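Local atomic coordinates of ornithine carbamoyltransferase (Gloeobacter violaceus, PDB entry 3GD5), a protein that probably catalyses the reversible transfer of the carbamoyl group from carbamoyl phosphate to ornithine, giving citrulline and phosphate in arginine biosynthesis. Residues R42-H47 with Y71-Q76; H47-G52 with Y103-A108; K159-G164 with F220-G225; V186-G191 with V213-D218. All coordinates share one frame; numbering follows the deposited sequence.

Interaction 1 of 4, residues R42-H47 with Y71-Q76; sequences RVANLH and YQLGGQ
L73 is the side chain around which this contact forms, at the point where helix 60-72 ends and the loop ahead of strand 50-55 passes by. Its CG stands anti to the carbonyl carbon (chi1 -71°) and its two methyls serve different neighbours. CD2 reaches the methyl of A44, 3.7 Å from A44 CB, while L73 CD1 meets L46 CD1 at the same 3.7 Å. L46 has the same first torsion and an equally extended second one, so the two leucines run side by side and point the same way. Both end against L308 of helix 293-312, which covers this apolar patch; A44 rests on A309 of that helix.

The polar link is made by backbone. L46 N donates to L73 O at 2.7 Å, with a nearly straight N-H (165°), although it approaches from above the carbonyl plane. The CA of N45 adds a CA-H...O contact to the same L73 O at 3.2 Å. Two residues on, H47 CA does likewise toward the next carbonyl, G74 O, 3.3 Å away. With CG anti to the backbone N (chi1 167°) and the amide turned about chi2, N45 OD1 accepts from H47 N at 2.9 Å: an Asx turn that fixes the bend of the loop. G74, at positive phi, closes the helix in a Schellman motif, and a CB there would crowd N45 ND2.

The carbonyl of L73 at the helix C-terminus is engaged by a loop N-H and a CA-H, while the side-by-side leucines add apolar contact against helix 293-312, so polar and apolar halves hold the same turn.

Interaction 2 of 4, residues H47-G52 with Y103-A108; sequences HGKVLG and YVDGLA
Strands 50-52 and 106-108 run parallel with a 36° twist and approach to 4.6 Å, G52 lying between its two bonding partners: G52 N donates to G106 O at 2.8 Å, almost dead straight, and A108 N donates to G52 O at 2.9 Å. D105 CG stands anti to the carbonyl carbon (chi1 -48°), which carries OD2 onto V50 N at 2.6 Å through the anti lone pair, while D105 N gives its hydrogen to V50 O at 2.8 Å. V50 is thus held at both backbone polar atoms by one residue. The aliphatic start of K49 crosses D105 at about a right angle, K49 CB 3.5 Å from D105 OD2. An alanine in place of D105 removes the acceptor of V50 N and would probably loosen the entry to the strand.

V50 and V104 also cross, CG1 to CG1 at 3.8 Å. L51 CD2 comes up against G106 O and reaches A108 CB at 4.0 Å. A108 touches F66 of helix 60-72, and two residues assigned by similarity to carbamoyl phosphate binding, T62 and C139, lie near it. These are central strands of the parallel alpha/beta sheet characteristic of the carbamoyl-phosphate domain in transcarbamoylases.

Interaction 3 of 4, residues K159-G164 with F220-G225; sequences KLAYVG and FEAARG
Hydrogen bonding dominates, and one lysine supplies all of it across the contact. K159 leaves strand 159-163 with CG anti to the backbone N (chi1 -176°) and stays fully extended to its tip, so the ammonium arrives at the end of helix 219-223. There NZ donates to two backbone carbonyls: A222 O at 2.8 Å, approached from above the carbonyl plane, and R224 O at 2.8 Å, met in its plane. The CE methylene lies 3.3 Å from A222 O. An ammonium at the C-terminal end of the helix is probably well placed with respect to the helix dipole, which may favour its charged form. A methionine in place of K159 has no ammonium to make either bond and would probably leave the helix end less firmly tied to the strand.

The ionic interaction belongs to the helical side alone. R224 grips E221 end-on, with NH1 and NH2 both directed at the single oxygen OE2, 2.6 Å from NH1. E221 OE2 lies in the guanidinium plane, and the salt bridge spans the final turn of the helix.

Apolar packing is slight: A161 CB, next on the same strand face, lies 4.3 Å from A222 CB. The same A161 CB also meets the carbonyl, 3.3 Å from A222 O. Such small side chains let the helix come near the sheet; A222 also rests on A185 and A187 of the neighbouring strand, and A223 on L229 of strand 228-231. Here a short helix lies across one face of a parallel sheet, the layered alpha/beta architecture of the Rossmann-like ornithine-binding domain.

Interaction 4 of 4, residues V186-G191 with V213-D218; sequences VATPEG and VQILRD
R217 folds its side chain back over the backbone of P189 and E190, setting one face of the guanidinium over E190 CA, which lies 3.3 Å from R217 NE. CG starts out anti to the backbone N (chi1 -170°), and bends at chi2 and chi3 (66° and 61°) then swing the end round toward the loop that follows strand 183-187. At its tip NH2 makes a weak hydrogen bond to T188 O, 2.9 Å long but bent, with the R217 CD methylene 3.1 Å from the same T188 O.

Behind this the two strands pair in parallel, V186 beside I215 and A187 beside L216. V186 N donates to Q214 O at 2.7 Å, nearly along the carbonyl axis, and V186 O accepts from L216 N at 2.8 Å. T188 N continues the ladder onto L216 O with a longer bond of 3.2 Å. I215 lays its CD1 over V186, 3.7 Å from V186 CG1, on the face where both side chains touch P194. A187 and L216 are turned to the other face, against A222 of helix 219-223. T188 OG1 donates to P189 O at 2.8 Å, a bond within the loop itself.

The pairing closes the beta-alpha-beta unit of strand 183-187, helix 196-209 and strand 213-216. Its chemistry divides accordingly: firm backbone bonds fix the strand register, and where they run out an arginine takes over, resting a guanidinium face on the loop backbone and adding one weak, bent bond.

Overall arrangement
The four contacts fall into two pairs on opposite sides of the chain's centre. Interactions 1 and 2, centres 12 Å apart, share H47 and cross along the chain in the carbamoyl-phosphate domain; Q76 pairs with K49 and L51, so the turn after helix 60-72 runs into the sheet holding strands 50-55 and 106-110. Interactions 3 and 4 lie 9 Å apart in the ornithine domain, where neighbouring strands 159-163 and 183-187 join them through Y162, G164 and A187; the segments of interaction 4 fall between those of interaction 3. The pairs' centres are about 38 to 41 Å apart, each in a domain with its own parallel sheet, one probably binding carbamoyl phosphate and the other ornithine.

Interaction 1 of 4, residues R42-H47 with Y71-Q76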
loop_
_atom_site.group_PDB
_atom_site.type_symbol
_atom_site.label_atom_id
_atom_site.label_comp_id
_atom_site.label_asym_id
_atom_site.label_seq_id
_atom_site.Cartn_x
_atom_site.Cartn_y
_atom_site.Cartn_z
ATOM N N ARG A 42 38.335 3.824 31.821
ATOM C CA ARG A 42 37.724 2.551 32.168
ATOM C C ARG A 42 37.523 1.787 30.866
ATOM O O ARG A 42 37.524 2.380 29.788
ATOM C CB ARG A 42 36.377 2.807 32.845
ATOM C CG ARG A 42 35.772 1.619 33.567
ATOM C CD ARG A 42 36.507 1.310 34.864
ATOM N NE ARG A 42 35.809 0.294 35.656
ATOM C CZ ARG A 42 34.715 0.518 36.383
ATOM N NH1 ARG A 42 34.177 1.731 36.434
ATOM N NH2 ARG A 42 34.150 -0.479 37.058
ATOM N N VAL A 43 37.363 0.472 30.962
ATOM C CA VAL A 43 37.155 -0.348 29.777
ATOM C C VAL A 43 36.243 -1.521 30.091
ATOM O O VAL A 43 36.534 -2.317 30.976
ATOM C CB VAL A 43 38.485 -0.893 29.224
ATOM C CG1 VAL A 43 38.217 -1.853 28.074
ATOM C CG2 VAL A 43 39.350 0.252 28.743
ATOM N N ALA A 44 35.126 -1.608 29.370
ATOM C CA ALA A 44 34.168 -2.691 29.551
ATOM C C ALA A 44 34.227 -3.597 28.323
ATOM O O ALA A 44 34.883 -3.276 27.330
ATOM C CB ALA A 44 32.765 -2.133 29.721
ATOM N N ASN A 45 33.536 -4.727 28.384
ATOM C CA ASN A 45 33.548 -5.654 27.266
ATOM C C ASN A 45 32.419 -6.660 27.351
ATOM O O ASN A 45 32.257 -7.330 28.368
ATOM C CB ASN A 45 34.889 -6.381 27.226
ATOM C CG ASN A 45 34.881 -7.561 26.298
ATOM O OD1 ASN A 45 34.297 -8.600 26.600
ATOM N ND2 ASN A 45 35.523 -7.408 25.150
ATOM N N LEU A 46 31.642 -6.764 26.277
ATOM C CA LEU A 46 30.518 -7.696 26.220
ATOM C C LEU A 46 30.746 -8.719 25.123
ATOM O O LEU A 46 29.801 -9.167 24.472
ATOM C CB LEU A 46 29.209 -6.945 25.957
ATOM C CG LEU A 46 28.771 -5.941 27.024
ATOM C CD1 LEU A 46 27.429 -5.317 26.637
ATOM C CD2 LEU A 46 28.653 -6.655 28.362
ATOM N N HIS A 47 32.008 -9.076 24.918
ATOM C CA HIS A 47 32.373 -10.057 23.908
ATOM C C HIS A 47 31.602 -11.354 24.122
ATOM O O HIS A 47 31.453 -11.823 25.249
ATOM C CB HIS A 47 33.876 -10.336 23.957
ATOM C CG HIS A 47 34.329 -11.370 22.973
ATOM N ND1 HIS A 47 34.116 -12.720 23.161
ATOM C CD2 HIS A 47 34.965 -11.250 21.784
ATOM C CE1 HIS A 47 34.605 -13.387 22.129
ATOM N NE2 HIS A 47 35.125 -12.519 21.280
ATOM N N TYR A 71 28.862 -2.290 19.690
ATOM C CA TYR A 71 30.061 -2.635 18.927
ATOM C C TYR A 71 31.335 -2.187 19.653
ATOM O O TYR A 71 32.355 -2.871 19.610
ATOM C CB TYR A 71 30.042 -1.998 17.539
ATOM C CG TYR A 71 29.107 -2.645 16.546
ATOM C CD1 TYR A 71 28.564 -3.914 16.776
ATOM C CD2 TYR A 71 28.777 -1.990 15.362
ATOM C CE1 TYR A 71 27.711 -4.509 15.840
ATOM C CE2 TYR A 71 27.935 -2.568 14.426
ATOM C CZ TYR A 71 27.408 -3.819 14.665
ATOM O OH TYR A 71 26.584 -4.377 13.716
ATOM N N GLN A 72 31.281 -1.040 20.318
ATOM C CA GLN A 72 32.457 -0.552 21.022
ATOM C C GLN A 72 32.733 -1.349 22.287
ATOM O O GLN A 72 33.826 -1.271 22.841
ATOM C CB GLN A 72 32.320 0.939 21.337
ATOM C CG GLN A 72 32.446 1.792 20.087
ATOM C CD GLN A 72 32.557 3.272 20.372
ATOM O OE1 GLN A 72 32.824 4.066 19.471
ATOM N NE2 GLN A 72 32.355 3.652 21.621
ATOM N N LEU A 73 31.739 -2.112 22.734
ATOM C CA LEU A 73 31.883 -2.957 23.908
ATOM C C LEU A 73 32.329 -4.349 23.461
ATOM O O LEU A 73 32.558 -5.233 24.285
ATOM C CB LEU A 73 30.559 -3.045 24.674
ATOM C CG LEU A 73 30.156 -1.759 25.411
ATOM C CD1 LEU A 73 28.782 -1.922 26.048
ATOM C CD2 LEU A 73 31.195 -1.439 26.485
ATOM N N GLY A 74 32.443 -4.537 22.148
ATOM C CA GLY A 74 32.880 -5.816 21.609
ATOM C C GLY A 74 31.797 -6.873 21.436
ATOM O O GLY A 74 32.097 -8.059 21.267
ATOM N N GLY A 75 30.535 -6.461 21.478
ATOM C CA GLY A 75 29.469 -7.431 21.309
ATOM C C GLY A 75 28.827 -7.326 19.939
ATOM O O GLY A 75 29.233 -6.494 19.107
ATOM N N GLN A 76 27.837 -8.173 19.691
ATOM C CA GLN A 76 27.119 -8.139 18.423
ATOM C C GLN A 76 25.718 -7.576 18.636
ATOM O O GLN A 76 25.248 -7.479 19.772
ATOM C CB GLN A 76 27.042 -9.536 17.795
ATOM C CG GLN A 76 28.100 -9.770 16.715
ATOM C CD GLN A 76 28.066 -8.697 15.621
ATOM O OE1 GLN A 76 26.998 -8.173 15.265
ATOM N NE2 GLN A 76 29.231 -8.378 15.079
#

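Interaction 2 of 4, residues H47-G52 with Y103-A108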
loop_
_atom_site.group_PDB
_atom_site.type_symbol
_atom_site.label_atom_id
_atom_site.label_comp_id
_atom_site.label_asym_id
_atom_site.label_seq_id
_atom_site.Cartn_x
_atom_site.Cartn_y
_atom_site.Cartn_z
ATOM N N HIS A 47 32.008 -9.076 24.918
ATOM C CA HIS A 47 32.373 -10.057 23.908
ATOM C C HIS A 47 31.602 -11.354 24.122
ATOM O O HIS A 47 31.453 -11.823 25.249
ATOM C CB HIS A 47 33.876 -10.336 23.957
ATOM C CG HIS A 47 34.329 -11.370 22.973
ATOM N ND1 HIS A 47 34.116 -12.720 23.161
ATOM C CD2 HIS A 47 34.965 -11.250 21.784
ATOM C CE1 HIS A 47 34.605 -13.387 22.129
ATOM N NE2 HIS A 47 35.125 -12.519 21.280
ATOM N N GLY A 48 31.101 -11.919 23.029
ATOM C CA GLY A 48 30.345 -13.153 23.116
ATOM C C GLY A 48 28.871 -12.918 23.351
ATOM O O GLY A 48 28.089 -13.867 23.358
ATOM N N LYS A 49 28.478 -11.662 23.546
ATOM C CA LYS A 49 27.068 -11.356 23.781
ATOM C C LYS A 49 26.391 -10.644 22.610
ATOM O O LYS A 49 27.031 -9.935 21.825
ATOM C CB LYS A 49 26.915 -10.532 25.058
ATOM C CG LYS A 49 27.362 -11.281 26.298
ATOM C CD LYS A 49 27.495 -10.351 27.490
ATOM C CE LYS A 49 28.246 -11.027 28.630
ATOM N NZ LYS A 49 27.560 -12.271 29.070
ATOM N N VAL A 50 25.083 -10.844 22.505
ATOM C CA VAL A 50 24.300 -10.247 21.432
ATOM C C VAL A 50 23.148 -9.440 21.999
ATOM O O VAL A 50 22.407 -9.904 22.868
ATOM C CB VAL A 50 23.717 -11.334 20.487
ATOM C CG1 VAL A 50 22.918 -10.678 19.350
ATOM C CG2 VAL A 50 24.850 -12.214 19.939
ATOM N N LEU A 51 23.000 -8.230 21.484
ATOM C CA LEU A 51 21.934 -7.342 21.909
ATOM C C LEU A 51 20.899 -7.329 20.792
ATOM O O LEU A 51 21.236 -7.139 19.618
ATOM C CB LEU A 51 22.497 -5.942 22.105
ATOM C CG LEU A 51 21.722 -4.817 22.792
ATOM C CD1 LEU A 51 21.865 -3.606 21.912
ATOM C CD2 LEU A 51 20.265 -5.151 23.032
ATOM N N GLY A 52 19.641 -7.541 21.152
ATOM C CA GLY A 52 18.590 -7.525 20.159
ATOM C C GLY A 52 17.859 -6.203 20.256
ATOM O O GLY A 52 17.635 -5.695 21.362
ATOM N N TYR A 103 17.986 -16.790 22.542
ATOM C CA TYR A 103 18.977 -16.488 21.509
ATOM C C TYR A 103 19.934 -15.337 21.815
ATOM O O TYR A 103 21.139 -15.453 21.585
ATOM C CB TYR A 103 18.294 -16.187 20.164
ATOM C CG TYR A 103 17.368 -17.257 19.623
ATOM C CD1 TYR A 103 17.689 -18.620 19.714
ATOM C CD2 TYR A 103 16.186 -16.903 18.970
ATOM C CE1 TYR A 103 16.847 -19.604 19.158
ATOM C CE2 TYR A 103 15.342 -17.868 18.417
ATOM C CZ TYR A 103 15.675 -19.216 18.509
ATOM O OH TYR A 103 14.840 -20.151 17.923
ATOM N N VAL A 104 19.406 -14.220 22.303
ATOM C CA VAL A 104 20.242 -13.066 22.603
ATOM C C VAL A 104 20.460 -12.861 24.106
ATOM O O VAL A 104 19.871 -13.556 24.929
ATOM C CB VAL A 104 19.646 -11.766 21.978
ATOM C CG1 VAL A 104 19.511 -11.932 20.467
ATOM C CG2 VAL A 104 18.305 -11.451 22.588
ATOM N N ASP A 105 21.288 -11.885 24.454
ATOM C CA ASP A 105 21.612 -11.612 25.853
ATOM C C ASP A 105 21.043 -10.313 26.404
ATOM O O ASP A 105 21.249 -9.981 27.570
ATOM C CB ASP A 105 23.121 -11.601 25.996
ATOM C CG ASP A 105 23.755 -12.797 25.339
ATOM O OD1 ASP A 105 23.711 -13.886 25.939
ATOM O OD2 ASP A 105 24.270 -12.657 24.211
ATOM N N GLY A 106 20.326 -9.574 25.569
ATOM C CA GLY A 106 19.753 -8.324 26.020
ATOM C C GLY A 106 18.818 -7.746 24.984
ATOM O O GLY A 106 18.952 -8.028 23.794
ATOM N N LEU A 107 17.861 -6.943 25.434
ATOM C CA LEU A 107 16.908 -6.340 24.524
ATOM C C LEU A 107 16.737 -4.851 24.764
ATOM O O LEU A 107 16.452 -4.416 25.877
ATOM C CB LEU A 107 15.541 -7.023 24.649
ATOM C CG LEU A 107 15.459 -8.512 24.303
ATOM C CD1 LEU A 107 14.058 -9.027 24.624
ATOM C CD2 LEU A 107 15.795 -8.725 22.829
ATOM N N ALA A 108 16.940 -4.075 23.712
ATOM C CA ALA A 108 16.746 -2.640 23.761
ATOM C C ALA A 108 15.461 -2.529 22.956
ATOM O O ALA A 108 15.453 -2.850 21.758
ATOM C CB ALA A 108 17.879 -1.929 23.057
#

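Interaction 3 of 4, residues K159-G164 with F220-G225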
loop_
_atom_site.group_PDB
_atom_site.type_symbol
_atom_site.label_atom_id
_atom_site.label_comp_id
_atom_site.label_asym_id
_atom_site.label_seq_id
_atom_site.Cartn_x
_atom_site.Cartn_y
_atom_site.Cartn_z
ATOM N N LYS A 159 19.771 24.527 37.430
ATOM C CA LYS A 159 18.354 24.582 37.121
ATOM C C LYS A 159 18.126 24.299 35.628
ATOM O O LYS A 159 18.760 24.906 34.756
ATOM C CB LYS A 159 17.760 25.946 37.482
ATOM C CG LYS A 159 16.249 26.007 37.260
ATOM C CD LYS A 159 15.728 27.435 37.176
ATOM C CE LYS A 159 14.215 27.457 37.011
ATOM N NZ LYS A 159 13.653 28.834 36.868
ATOM N N LEU A 160 17.214 23.366 35.357
ATOM C CA LEU A 160 16.848 22.957 33.995
ATOM C C LEU A 160 15.410 23.415 33.722
ATOM O O LEU A 160 14.500 23.176 34.520
ATOM C CB LEU A 160 16.952 21.423 33.882
ATOM C CG LEU A 160 16.613 20.550 32.654
ATOM C CD1 LEU A 160 15.272 20.954 32.078
ATOM C CD2 LEU A 160 17.701 20.649 31.604
ATOM N N ALA A 161 15.208 24.097 32.603
ATOM C CA ALA A 161 13.876 24.551 32.224
ATOM C C ALA A 161 13.482 23.866 30.920
ATOM O O ALA A 161 14.198 23.950 29.923
ATOM C CB ALA A 161 13.858 26.054 32.046
ATOM N N TYR A 162 12.350 23.172 30.941
ATOM C CA TYR A 162 11.849 22.477 29.759
ATOM C C TYR A 162 10.608 23.195 29.259
ATOM O O TYR A 162 9.716 23.524 30.039
ATOM C CB TYR A 162 11.493 21.028 30.097
ATOM C CG TYR A 162 10.846 20.281 28.952
ATOM C CD1 TYR A 162 11.599 19.472 28.105
ATOM C CD2 TYR A 162 9.480 20.400 28.705
ATOM C CE1 TYR A 162 11.007 18.794 27.038
ATOM C CE2 TYR A 162 8.875 19.729 27.643
ATOM C CZ TYR A 162 9.643 18.926 26.816
ATOM O OH TYR A 162 9.037 18.235 25.794
ATOM N N VAL A 163 10.551 23.446 27.956
ATOM C CA VAL A 163 9.400 24.129 27.375
ATOM C C VAL A 163 8.900 23.347 26.175
ATOM O O VAL A 163 9.684 22.935 25.320
ATOM C CB VAL A 163 9.752 25.581 26.936
ATOM C CG1 VAL A 163 10.335 26.351 28.116
ATOM C CG2 VAL A 163 10.736 25.566 25.766
ATOM N N GLY A 164 7.588 23.145 26.127
ATOM C CA GLY A 164 6.983 22.407 25.039
ATOM C C GLY A 164 5.902 21.474 25.546
ATOM O O GLY A 164 5.096 21.844 26.404
ATOM N N PHE A 220 8.581 31.802 29.999
ATOM C CA PHE A 220 9.513 32.860 30.366
ATOM C C PHE A 220 9.750 32.842 31.865
ATOM O O PHE A 220 10.751 33.359 32.352
ATOM C CB PHE A 220 8.988 34.225 29.928
ATOM C CG PHE A 220 9.157 34.484 28.464
ATOM C CD1 PHE A 220 8.133 34.199 27.567
ATOM C CD2 PHE A 220 10.368 34.966 27.972
ATOM C CE1 PHE A 220 8.310 34.388 26.200
ATOM C CE2 PHE A 220 10.558 35.158 26.607
ATOM C CZ PHE A 220 9.525 34.869 25.717
ATOM N N GLU A 221 8.820 32.232 32.591
ATOM C CA GLU A 221 8.919 32.117 34.036
ATOM C C GLU A 221 9.903 30.994 34.342
ATOM O O GLU A 221 10.854 31.166 35.105
ATOM C CB GLU A 221 7.550 31.771 34.626
ATOM C CG GLU A 221 7.495 31.821 36.139
ATOM C CD GLU A 221 7.718 33.228 36.676
ATOM O OE1 GLU A 221 6.900 34.130 36.363
ATOM O OE2 GLU A 221 8.714 33.429 37.408
ATOM N N ALA A 222 9.665 29.846 33.716
ATOM C CA ALA A 222 10.500 28.666 33.902
ATOM C C ALA A 222 11.958 28.903 33.511
ATOM O O ALA A 222 12.878 28.425 34.182
ATOM C CB ALA A 222 9.926 27.503 33.093
ATOM N N ALA A 223 12.159 29.648 32.427
ATOM C CA ALA A 223 13.492 29.929 31.917
ATOM C C ALA A 223 14.319 30.894 32.763
ATOM O O ALA A 223 15.553 30.876 32.702
ATOM C CB ALA A 223 13.395 30.455 30.482
ATOM N N ARG A 224 13.659 31.737 33.551
ATOM C CA ARG A 224 14.401 32.692 34.359
ATOM C C ARG A 224 15.385 31.986 35.290
ATOM O O ARG A 224 14.997 31.142 36.104
ATOM C CB ARG A 224 13.449 33.582 35.165
ATOM C CG ARG A 224 14.142 34.811 35.760
ATOM C CD ARG A 224 13.176 35.939 36.145
ATOM N NE ARG A 224 12.394 35.655 37.348
ATOM C CZ ARG A 224 11.288 34.915 37.377
ATOM N NH1 ARG A 224 10.815 34.370 36.261
ATOM N NH2 ARG A 224 10.647 34.726 38.527
ATOM N N GLY A 225 16.665 32.320 35.140
ATOM C CA GLY A 225 17.695 31.724 35.972
ATOM C C GLY A 225 18.100 30.297 35.635
ATOM O O GLY A 225 18.843 29.668 36.391
#

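Interaction 4 of 4, residues V186-G191 with V213-D218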
loop_
_atom_site.group_PDB
_atom_site.type_symbol
_atom_site.label_atom_id
_atom_site.label_comp_id
_atom_site.label_asym_id
_atom_site.label_seq_id
_atom_site.Cartn_x
_atom_site.Cartn_y
_atom_site.Cartn_z
ATOM N N VAL A 186 9.072 22.819 34.325
ATOM C CA VAL A 186 8.512 22.365 33.065
ATOM C C VAL A 186 7.315 23.206 32.675
ATOM O O VAL A 186 6.293 23.209 33.361
ATOM C CB VAL A 186 8.094 20.882 33.147
ATOM C CG1 VAL A 186 7.236 20.658 34.377
ATOM C CG2 VAL A 186 7.327 20.482 31.890
ATOM N N ALA A 187 7.454 23.918 31.563
ATOM C CA ALA A 187 6.396 24.775 31.055
ATOM C C ALA A 187 5.733 24.156 29.824
ATOM O O ALA A 187 6.399 23.833 28.835
ATOM C CB ALA A 187 6.968 26.157 30.712
ATOM N N THR A 188 4.415 23.999 29.889
ATOM C CA THR A 188 3.654 23.416 28.787
ATOM C C THR A 188 2.299 24.082 28.676
ATOM O O THR A 188 1.863 24.786 29.587
ATOM C CB THR A 188 3.355 21.929 29.023
ATOM O OG1 THR A 188 2.222 21.812 29.898
ATOM C CG2 THR A 188 4.544 21.231 29.652
ATOM N N PRO A 189 1.611 23.876 27.544
ATOM C CA PRO A 189 0.289 24.489 27.417
ATOM C C PRO A 189 -0.604 23.766 28.429
ATOM O O PRO A 189 -0.222 22.721 28.967
ATOM C CB PRO A 189 -0.097 24.186 25.969
ATOM C CG PRO A 189 1.225 24.161 25.273
ATOM C CD PRO A 189 2.085 23.377 26.243
ATOM N N GLU A 190 -1.785 24.320 28.677
ATOM C CA GLU A 190 -2.729 23.766 29.641
ATOM C C GLU A 190 -3.045 22.270 29.551
ATOM O O GLU A 190 -2.953 21.556 30.553
ATOM C CB GLU A 190 -4.034 24.558 29.583
ATOM C CG GLU A 190 -5.074 24.121 30.585
ATOM C CD GLU A 190 -6.242 25.079 30.630
ATOM O OE1 GLU A 190 -6.015 26.263 30.964
ATOM O OE2 GLU A 190 -7.382 24.657 30.327
ATOM N N GLY A 191 -3.421 21.786 28.374
ATOM C CA GLY A 191 -3.753 20.373 28.268
ATOM C C GLY A 191 -2.617 19.424 27.918
ATOM O O GLY A 191 -2.844 18.237 27.667
ATOM N N VAL A 213 10.868 21.235 42.012
ATOM C CA VAL A 213 10.164 20.827 40.806
ATOM C C VAL A 213 8.952 21.716 40.575
ATOM O O VAL A 213 8.136 21.910 41.474
ATOM C CB VAL A 213 9.686 19.362 40.920
ATOM C CG1 VAL A 213 8.796 19.004 39.733
ATOM C CG2 VAL A 213 10.886 18.432 40.996
ATOM N N GLN A 214 8.829 22.240 39.361
ATOM C CA GLN A 214 7.718 23.117 39.028
ATOM C C GLN A 214 7.066 22.833 37.681
ATOM O O GLN A 214 7.746 22.739 36.655
ATOM C CB GLN A 214 8.187 24.567 39.028
ATOM C CG GLN A 214 8.642 25.087 40.367
ATOM C CD GLN A 214 9.324 26.426 40.232
ATOM O OE1 GLN A 214 10.475 26.507 39.786
ATOM N NE2 GLN A 214 8.614 27.494 40.597
ATOM N N ILE A 215 5.745 22.701 37.694
ATOM C CA ILE A 215 4.983 22.479 36.476
ATOM C C ILE A 215 4.262 23.795 36.235
ATOM O O ILE A 215 3.269 24.110 36.884
ATOM C CB ILE A 215 3.975 21.311 36.628
ATOM C CG1 ILE A 215 2.987 21.311 35.457
ATOM C CG2 ILE A 215 3.228 21.431 37.942
ATOM C CD1 ILE A 215 3.633 21.381 34.077
ATOM N N LEU A 216 4.790 24.570 35.297
ATOM C CA LEU A 216 4.250 25.881 34.987
ATOM C C LEU A 216 3.599 25.982 33.618
ATOM O O LEU A 216 3.669 25.068 32.797
ATOM C CB LEU A 216 5.367 26.923 35.075
ATOM C CG LEU A 216 6.340 26.807 36.250
ATOM C CD1 LEU A 216 7.375 27.914 36.157
ATOM C CD2 LEU A 216 5.585 26.891 37.568
ATOM N N ARG A 217 2.976 27.127 33.380
ATOM C CA ARG A 217 2.316 27.392 32.122
ATOM C C ARG A 217 3.175 28.364 31.315
ATOM O O ARG A 217 3.293 28.230 30.098
ATOM C CB ARG A 217 0.935 27.988 32.386
ATOM C CG ARG A 217 0.038 28.088 31.169
ATOM C CD ARG A 217 -0.347 26.717 30.618
ATOM N NE ARG A 217 -1.080 25.895 31.580
ATOM C CZ ARG A 217 -0.520 24.989 32.376
ATOM N NH1 ARG A 217 -1.267 24.290 33.221
ATOM N NH2 ARG A 217 0.787 24.773 32.321
ATOM N N ASP A 218 3.791 29.326 32.001
ATOM C CA ASP A 218 4.634 30.328 31.339
ATOM C C ASP A 218 6.081 29.896 31.169
ATOM O O ASP A 218 6.769 29.591 32.143
ATOM C CB ASP A 218 4.602 31.659 32.101
ATOM C CG ASP A 218 5.630 32.661 31.573
ATOM O OD1 ASP A 218 5.683 32.891 30.346
ATOM O OD2 ASP A 218 6.385 33.226 32.390
#